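Long-range contact in probable oxidoreductase (Mycobacterium abscessus, PDB 4EYE), which is probably an oxidoreductase of the quinone oxidoreductase branch of the medium-chain dehydrogenase superfamily: residues 131-144 and 305-317. Residues are numbered along the deposited sequence; the frame is centred on the assembly and turned at random.
Sequences QLDDAEAVALIANY and VAEGMRPPVSARI
Arg316 and Asp133 form the salt bridge of this contact, and both terminal nitrogens of the guanidinium converge on one carboxylate oxygen. Arg316 NH2 meets the syn lone pair of Asp133 OD2 at 2.9 Å, whereas NH1 reaches it from above the carboxylate plane; the two flat groups stand nearly perpendicular (87°). The methyl of Ala135 lies over the centre of one guanidinium face, Ala135 CB being 3.4 Å from Arg316 CZ. The other oxygen, Asp133 OD1, accepts from Glu136 N, and Glu136 OE1 accepts from Asp133 N: this capping box opens helix 134-140 and probably helps to orient the carboxylate toward the arginine.

Apolar packing centres on Pro311. Pro311 CG sits over one face of the Tyr144 ring, 4.2 Å from the centroid, a CH-pi contact, and lies 3.8 Å from Leu140 CD2. Met309 SD stands at the ring edge, a Met-aromatic contact, its chain turned at chi3 (71°) to bring Met309 CE within 3.7 Å of Tyr144 CD2. Leu132 CD2 and Val305 CG1 meet tip to tip at 3.6 Å.

Water links Glu136 OE2 to Pro311 O, and another joins Tyr144 OH to Pro312 O.

Helix 134-140 and its flanks thus pack against the end of helix 293-306, the linker and strand 313-318, which returns to the mixed sheet holding GroES-like domain strands, as in medium-chain dehydrogenases, and pairs parallel with strand 337-341; helix 171-182 borders the contact, its Gln178 bonding Tyr144 OH and Arg310 O.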
loop_
_atom_site.group_PDB
_atom_site.type_symbol
_atom_site.label_atom_id
_atom_site.label_comp_id
_atom_site.label_asym_id
_atom_site.label_seq_id
_atom_site.Cartn_x
_atom_site.Cartn_y
_atom_site.Cartn_z
ATOM N N GLN A 131 2.820 4.613 -18.237
ATOM C CA GLN A 131 4.250 4.722 -17.949
ATOM C C GLN A 131 4.778 3.546 -17.088
ATOM O O GLN A 131 6.001 3.367 -16.970
ATOM C CB GLN A 131 4.554 6.041 -17.219
ATOM C CG GLN A 131 4.241 7.296 -18.046
ATOM C CD GLN A 131 2.877 7.908 -17.740
ATOM O OE1 GLN A 131 1.972 7.252 -17.259
ATOM N NE2 GLN A 131 2.739 9.177 -18.057
ATOM N N LEU A 132 3.875 2.761 -16.478
ATOM C CA LEU A 132 4.261 1.768 -15.484
ATOM C C LEU A 132 4.225 0.367 -16.040
ATOM O O LEU A 132 3.335 -0.008 -16.848
ATOM C CB LEU A 132 3.338 1.864 -14.225
ATOM C CG LEU A 132 3.300 3.211 -13.488
ATOM C CD1 LEU A 132 2.419 3.064 -12.240
ATOM C CD2 LEU A 132 4.691 3.735 -13.142
ATOM N N ASP A 133 5.138 -0.472 -15.562
ATOM C CA ASP A 133 4.952 -1.884 -15.770
ATOM C C ASP A 133 3.942 -2.456 -14.741
ATOM O O ASP A 133 3.492 -1.734 -13.864
ATOM C CB ASP A 133 6.298 -2.651 -15.794
ATOM C CG ASP A 133 6.934 -2.818 -14.436
ATOM O OD1 ASP A 133 6.258 -2.722 -13.379
ATOM O OD2 ASP A 133 8.137 -3.101 -14.424
ATOM N N ASP A 134 3.572 -3.727 -14.886
ATOM C CA ASP A 134 2.527 -4.342 -14.035
ATOM C C ASP A 134 2.876 -4.417 -12.549
ATOM O O ASP A 134 2.019 -4.240 -11.711
ATOM C CB ASP A 134 2.090 -5.721 -14.580
ATOM C CG ASP A 134 1.398 -5.585 -15.909
ATOM O OD1 ASP A 134 0.877 -4.495 -16.244
ATOM O OD2 ASP A 134 1.347 -6.552 -16.649
ATOM N N ALA A 135 4.131 -4.671 -12.229
ATOM C CA ALA A 135 4.583 -4.617 -10.816
ATOM C C ALA A 135 4.461 -3.205 -10.206
ATOM O O ALA A 135 3.997 -3.018 -9.084
ATOM C CB ALA A 135 6.005 -5.113 -10.695
ATOM N N GLU A 136 4.929 -2.209 -10.946
ATOM C CA GLU A 136 4.818 -0.822 -10.500
ATOM C C GLU A 136 3.363 -0.417 -10.364
ATOM O O GLU A 136 3.010 0.287 -9.409
ATOM C CB GLU A 136 5.567 0.110 -11.468
ATOM C CG GLU A 136 7.100 -0.074 -11.479
ATOM C CD GLU A 136 7.754 0.664 -12.679
ATOM O OE1 GLU A 136 7.120 0.820 -13.743
ATOM O OE2 GLU A 136 8.869 1.143 -12.476
ATOM N N ALA A 137 2.524 -0.889 -11.285
ATOM C CA ALA A 137 1.089 -0.607 -11.263
ATOM C C ALA A 137 0.426 -1.261 -10.052
ATOM O O ALA A 137 -0.319 -0.618 -9.289
ATOM C CB ALA A 137 0.404 -1.080 -12.532
ATOM N N VAL A 138 0.730 -2.535 -9.816
ATOM C CA VAL A 138 0.096 -3.185 -8.614
ATOM C C VAL A 138 0.520 -2.477 -7.348
ATOM O O VAL A 138 -0.275 -2.342 -6.371
ATOM C CB VAL A 138 0.267 -4.744 -8.568
ATOM C CG1 VAL A 138 1.653 -5.125 -8.009
ATOM C CG2 VAL A 138 -0.887 -5.394 -7.758
ATOM N N ALA A 139 1.751 -1.960 -7.338
ATOM C CA ALA A 139 2.276 -1.310 -6.176
ATOM C C ALA A 139 1.464 -0.058 -5.787
ATOM O O ALA A 139 1.353 0.253 -4.615
ATOM C CB ALA A 139 3.746 -0.940 -6.372
ATOM N N LEU A 140 0.911 0.626 -6.785
ATOM C CA LEU A 140 0.017 1.756 -6.583
ATOM C C LEU A 140 -1.229 1.408 -5.780
ATOM O O LEU A 140 -1.764 2.246 -5.072
ATOM C CB LEU A 140 -0.489 2.340 -7.913
ATOM C CG LEU A 140 0.383 3.184 -8.812
ATOM C CD1 LEU A 140 -0.399 3.651 -10.062
ATOM C CD2 LEU A 140 1.018 4.383 -8.080
ATOM N N ILE A 141 -1.716 0.175 -5.864
ATOM C CA ILE A 141 -3.109 -0.095 -5.502
ATOM C C ILE A 141 -3.535 0.183 -4.062
ATOM O O ILE A 141 -4.360 1.058 -3.839
ATOM C CB ILE A 141 -3.575 -1.492 -5.942
ATOM C CG1 ILE A 141 -3.502 -1.612 -7.451
ATOM C CG2 ILE A 141 -5.002 -1.750 -5.470
ATOM C CD1 ILE A 141 -3.735 -3.013 -7.988
ATOM N N ALA A 142 -3.026 -0.560 -3.091
ATOM C CA ALA A 142 -3.347 -0.274 -1.680
ATOM C C ALA A 142 -2.537 0.916 -1.190
ATOM O O ALA A 142 -3.139 1.905 -0.693
ATOM C CB ALA A 142 -3.135 -1.478 -0.773
ATOM N N ASN A 143 -1.221 0.872 -1.361
ATOM C CA ASN A 143 -0.394 1.848 -0.683
ATOM C C ASN A 143 -0.495 3.313 -1.175
ATOM O O ASN A 143 -0.520 4.247 -0.357
ATOM C CB ASN A 143 1.087 1.419 -0.615
ATOM C CG ASN A 143 1.293 0.074 0.116
ATOM O OD1 ASN A 143 0.426 -0.359 0.854
ATOM N ND2 ASN A 143 2.454 -0.590 -0.118
ATOM N N TYR A 144 -0.571 3.506 -2.485
ATOM C CA TYR A 144 -0.548 4.855 -3.067
ATOM C C TYR A 144 -1.900 5.524 -3.000
ATOM O O TYR A 144 -1.962 6.752 -2.750
ATOM C CB TYR A 144 0.100 4.857 -4.486
ATOM C CG TYR A 144 1.620 4.617 -4.416
ATOM C CD1 TYR A 144 2.150 3.370 -4.045
ATOM C CD2 TYR A 144 2.521 5.645 -4.655
ATOM C CE1 TYR A 144 3.500 3.146 -3.967
ATOM C CE2 TYR A 144 3.888 5.438 -4.552
ATOM C CZ TYR A 144 4.388 4.185 -4.236
ATOM O OH TYR A 144 5.771 4.004 -4.123
ATOM N N VAL A 305 2.604 10.011 -11.649
ATOM C CA VAL A 305 3.340 9.075 -12.504
ATOM C C VAL A 305 3.800 9.739 -13.819
ATOM O O VAL A 305 4.953 9.573 -14.221
ATOM C CB VAL A 305 2.508 7.796 -12.810
ATOM C CG1 VAL A 305 3.184 6.948 -13.910
ATOM C CG2 VAL A 305 2.288 6.966 -11.521
ATOM N N ALA A 306 2.910 10.533 -14.458
ATOM C CA ALA A 306 3.296 11.319 -15.630
ATOM C C ALA A 306 4.475 12.221 -15.318
ATOM O O ALA A 306 5.355 12.372 -16.145
ATOM C CB ALA A 306 2.115 12.151 -16.157
ATOM N N GLU A 307 4.504 12.792 -14.119
ATOM C CA GLU A 307 5.541 13.712 -13.727
ATOM C C GLU A 307 6.837 13.016 -13.302
ATOM O O GLU A 307 7.885 13.674 -13.156
ATOM C CB GLU A 307 5.024 14.641 -12.610
ATOM C CG GLU A 307 3.930 15.560 -13.110
ATOM C CD GLU A 307 3.278 16.362 -11.986
ATOM O OE1 GLU A 307 3.616 16.148 -10.799
ATOM O OE2 GLU A 307 2.464 17.262 -12.304
ATOM N N GLY A 308 6.782 11.695 -13.176
ATOM C CA GLY A 308 7.994 10.861 -13.031
ATOM C C GLY A 308 7.970 9.869 -11.879
ATOM O O GLY A 308 8.918 9.116 -11.711
ATOM N N MET A 309 6.916 9.856 -11.070
ATOM C CA MET A 309 6.916 8.947 -9.926
ATOM C C MET A 309 6.916 7.481 -10.381
ATOM O O MET A 309 6.092 7.067 -11.186
ATOM C CB MET A 309 5.706 9.220 -9.002
ATOM C CG MET A 309 5.742 8.480 -7.680
ATOM S SD MET A 309 4.326 8.882 -6.633
ATOM C CE MET A 309 2.967 8.064 -7.482
ATOM N N ARG A 310 7.815 6.697 -9.828
ATOM C CA ARG A 310 7.868 5.284 -10.116
ATOM C C ARG A 310 7.917 4.515 -8.786
ATOM O O ARG A 310 8.927 4.577 -8.067
ATOM C CB ARG A 310 9.125 4.939 -10.968
ATOM C CG ARG A 310 9.167 5.557 -12.342
ATOM C CD ARG A 310 8.073 5.008 -13.262
ATOM N NE ARG A 310 8.144 5.644 -14.561
ATOM C CZ ARG A 310 7.554 6.791 -14.887
ATOM N NH1 ARG A 310 6.804 7.466 -14.000
ATOM N NH2 ARG A 310 7.729 7.300 -16.112
ATOM N N PRO A 311 6.842 3.855 -8.422
ATOM C CA PRO A 311 6.862 3.025 -7.217
ATOM C C PRO A 311 7.980 2.003 -7.218
ATOM O O PRO A 311 8.073 1.190 -8.158
ATOM C CB PRO A 311 5.499 2.311 -7.263
ATOM C CG PRO A 311 4.622 3.221 -8.050
ATOM C CD PRO A 311 5.529 3.799 -9.110
ATOM N N PRO A 312 8.852 2.034 -6.194
ATOM C CA PRO A 312 9.922 1.008 -6.101
ATOM C C PRO A 312 9.392 -0.392 -5.827
ATOM O O PRO A 312 8.585 -0.581 -4.927
ATOM C CB PRO A 312 10.812 1.486 -4.947
ATOM C CG PRO A 312 10.359 2.866 -4.609
ATOM C CD PRO A 312 8.962 3.071 -5.159
ATOM N N VAL A 313 9.825 -1.343 -6.632
ATOM C CA VAL A 313 9.512 -2.727 -6.445
ATOM C C VAL A 313 10.807 -3.495 -6.186
ATOM O O VAL A 313 11.668 -3.573 -7.061
ATOM C CB VAL A 313 8.792 -3.341 -7.665
ATOM C CG1 VAL A 313 8.474 -4.812 -7.368
ATOM C CG2 VAL A 313 7.490 -2.571 -7.945
ATOM N N SER A 314 10.946 -4.025 -4.968
ATOM C CA SER A 314 12.251 -4.529 -4.521
ATOM C C SER A 314 12.412 -6.031 -4.835
ATOM O O SER A 314 13.541 -6.521 -4.964
ATOM C CB SER A 314 12.433 -4.257 -3.036
ATOM O OG SER A 314 11.392 -4.871 -2.261
ATOM N N ALA A 315 11.294 -6.739 -4.998
ATOM C CA ALA A 315 11.294 -8.147 -5.261
ATOM C C ALA A 315 10.082 -8.559 -6.119
ATOM O O ALA A 315 8.953 -8.101 -5.879
ATOM C CB ALA A 315 11.254 -8.925 -3.957
ATOM N N ARG A 316 10.339 -9.463 -7.079
ATOM C CA ARG A 316 9.308 -10.085 -7.864
ATOM C C ARG A 316 9.549 -11.586 -7.779
ATOM O O ARG A 316 10.504 -12.106 -8.332
ATOM C CB ARG A 316 9.307 -9.575 -9.308
ATOM C CG ARG A 316 9.407 -8.078 -9.430
ATOM C CD ARG A 316 9.157 -7.572 -10.825
ATOM N NE ARG A 316 9.487 -6.160 -10.938
ATOM C CZ ARG A 316 9.145 -5.398 -11.984
ATOM N NH1 ARG A 316 8.488 -5.922 -12.987
ATOM N NH2 ARG A 316 9.472 -4.121 -12.024
ATOM N N ILE A 317 8.660 -12.268 -7.079
ATOM C CA ILE A 317 8.873 -13.654 -6.647
ATOM C C ILE A 317 7.897 -14.511 -7.427
ATOM O O ILE A 317 6.748 -14.113 -7.588
ATOM C CB ILE A 317 8.617 -13.795 -5.150
ATOM C CG1 ILE A 317 9.496 -12.821 -4.298
ATOM C CG2 ILE A 317 8.771 -15.255 -4.739
ATOM C CD1 ILE A 317 11.016 -12.965 -4.468
HETATM O O HOH W 1 7.941 4.866 -18.297
HETATM O O HOH W 2 9.944 1.112 -10.255
HETATM O O HOH W 3 6.371 0.953 -3.683
#